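Local coordinates for protein K41043 (Homo sapiens, PDB 6KBR) that probably inhibits trypsin-like serine proteases as a Kazal-type inhibitor, presenting an exposed loop to the active site of the enzyme, at residues H20-M25 and N39-C44. Numbering follows the deposited sequence.
Sequences HGCNRM and NECTLC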
loop_
_atom_site.group_PDB
_atom_site.type_symbol
_atom_site.label_atom_id
_atom_site.label_comp_id
_atom_site.label_asym_id
_atom_site.label_seq_id
_atom_site.Cartn_x
_atom_site.Cartn_y
_atom_site.Cartn_z
ATOM N N HIS B 20 7.037 8.829 -13.539
ATOM C CA HIS B 20 6.220 7.662 -13.967
ATOM C C HIS B 20 5.444 6.916 -12.861
ATOM O O HIS B 20 4.658 6.017 -13.168
ATOM C CB HIS B 20 7.128 6.632 -14.659
ATOM C CG HIS B 20 7.846 7.200 -15.831
ATOM N ND1 HIS B 20 9.213 7.387 -15.852
ATOM C CD2 HIS B 20 7.373 7.710 -16.982
ATOM C CE1 HIS B 20 9.556 7.967 -16.982
ATOM N NE2 HIS B 20 8.460 8.164 -17.692
ATOM N N GLY B 21 5.756 7.202 -11.596
ATOM C CA GLY B 21 5.002 6.618 -10.526
ATOM C C GLY B 21 5.353 7.242 -9.198
ATOM O O GLY B 21 6.471 7.740 -9.014
ATOM N N CYS B 22 4.403 7.164 -8.276
ATOM C CA CYS B 22 4.574 7.584 -6.900
ATOM C C CYS B 22 4.119 6.449 -5.975
ATOM O O CYS B 22 3.046 5.884 -6.209
ATOM C CB CYS B 22 3.673 8.795 -6.621
ATOM S SG CYS B 22 4.302 10.304 -7.327
ATOM N N ASN B 23 4.909 6.165 -4.914
ATOM C CA ASN B 23 4.529 5.161 -3.922
ATOM C C ASN B 23 3.255 5.588 -3.252
ATOM O O ASN B 23 2.922 6.755 -3.310
ATOM C CB ASN B 23 5.644 4.748 -2.945
ATOM C CG ASN B 23 6.085 5.819 -1.886
ATOM O OD1 ASN B 23 7.315 5.826 -1.533
ATOM N ND2 ASN B 23 5.176 6.624 -1.314
ATOM N N ARG B 24 2.528 4.634 -2.692
ATOM C CA ARG B 24 1.196 4.874 -2.192
ATOM C C ARG B 24 1.140 4.962 -0.653
ATOM O O ARG B 24 0.143 4.562 -0.028
ATOM C CB ARG B 24 0.262 3.814 -2.783
ATOM C CG ARG B 24 -0.176 4.280 -4.166
ATOM C CD ARG B 24 -0.828 3.215 -5.012
ATOM N NE ARG B 24 -1.410 3.847 -6.229
ATOM C CZ ARG B 24 -2.266 3.244 -7.060
ATOM N NH1 ARG B 24 -2.757 2.015 -6.818
ATOM N NH2 ARG B 24 -2.653 3.902 -8.130
ATOM N N MET B 25 2.221 5.486 -0.062
ATOM C CA MET B 25 2.241 5.767 1.366
ATOM C C MET B 25 1.530 7.096 1.584
ATOM O O MET B 25 1.571 7.972 0.730
ATOM C CB MET B 25 3.675 5.831 1.904
ATOM C CG MET B 25 3.792 6.338 3.316
ATOM S SD MET B 25 5.480 6.077 3.885
ATOM C CE MET B 25 5.569 7.170 5.331
ATOM N N ASN B 39 1.208 12.782 -0.732
ATOM C CA ASN B 39 2.614 12.768 -0.457
ATOM C C ASN B 39 3.326 13.741 -1.374
ATOM O O ASN B 39 2.717 14.268 -2.285
ATOM C CB ASN B 39 3.181 11.350 -0.577
ATOM C CG ASN B 39 2.757 10.647 -1.852
ATOM O OD1 ASN B 39 2.861 11.196 -2.956
ATOM N ND2 ASN B 39 2.323 9.410 -1.714
ATOM N N GLU B 40 4.592 13.987 -1.119
ATOM C CA GLU B 40 5.335 14.986 -1.886
ATOM C C GLU B 40 5.476 14.574 -3.337
ATOM O O GLU B 40 5.481 15.420 -4.207
ATOM C CB GLU B 40 6.731 15.248 -1.289
ATOM C CG GLU B 40 7.439 16.476 -1.904
ATOM C CD GLU B 40 8.598 16.993 -0.990
ATOM O OE1 GLU B 40 8.476 16.903 0.276
ATOM O OE2 GLU B 40 9.597 17.484 -1.573
ATOM N N CYS B 41 5.603 13.284 -3.599
ATOM C CA CYS B 41 5.718 12.801 -4.946
ATOM C C CYS B 41 4.460 13.174 -5.746
ATOM O O CYS B 41 4.573 13.602 -6.916
ATOM C CB CYS B 41 6.013 11.307 -4.974
ATOM S SG CYS B 41 6.203 10.593 -6.636
ATOM N N THR B 42 3.304 13.108 -5.084
ATOM C CA THR B 42 2.001 13.415 -5.717
ATOM C C THR B 42 1.863 14.903 -6.052
ATOM O O THR B 42 1.318 15.281 -7.120
ATOM C CB THR B 42 0.858 12.912 -4.848
ATOM O OG1 THR B 42 1.019 11.496 -4.682
ATOM C CG2 THR B 42 -0.460 13.126 -5.476
ATOM N N LEU B 43 2.385 15.735 -5.152
ATOM C CA LEU B 43 2.480 17.172 -5.400
ATOM C C LEU B 43 3.296 17.396 -6.639
ATOM O O LEU B 43 2.881 18.124 -7.543
ATOM C CB LEU B 43 3.124 17.901 -4.197
ATOM C CG LEU B 43 3.318 19.410 -4.295
ATOM C CD1 LEU B 43 2.141 20.106 -4.937
ATOM C CD2 LEU B 43 3.563 19.991 -2.933
ATOM N N CYS B 44 4.474 16.785 -6.672
ATOM C CA CYS B 44 5.361 16.864 -7.845
ATOM C C CYS B 44 4.697 16.459 -9.193
ATOM O O CYS B 44 4.875 17.122 -10.212
ATOM C CB CYS B 44 6.654 16.056 -7.602
ATOM S SG CYS B 44 7.683 16.832 -6.360
#
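C41 turns SG anti to its backbone N (chi1 -179°), which brings it to C22 for a disulfide of 2.0 Å between C22 SG and C41 SG. This is the Kazal fold's link between its inhibitory loop and the first turn of helix 40-50; cysteine suits both places because paired thiols can join the two backbones covalently. By the family pattern R24, second after the second cysteine, is probably P1, N23 P2 and M25 P1'; in keeping with this, R24 NH1 forms a salt bridge with an acidic side chain of another protein's chain, beside which C22 and N23 pair antiparallel.

N39, the N-cap, probably the Kazal spacer asparagine, holds CG between its backbone N and carbonyl carbon (chi1 48°), setting the amide between loop and helix start. Asparagine suits this place by carrying both a carbonyl and an NH2: OD1 accepts from T42 N at 2.9 Å and from T42 OG1. An alanine here would probably leave the N23 and M25 carbonyls without this shared donor and T42 N and OG1 without their acceptor, the loop less firmly tied to the helix start. ND2 of N39 donates to M25 O at 2.9 Å and more weakly to N23 O at 3.2 Å; M25 O lies nearly in the plane of the N39 side-chain amide.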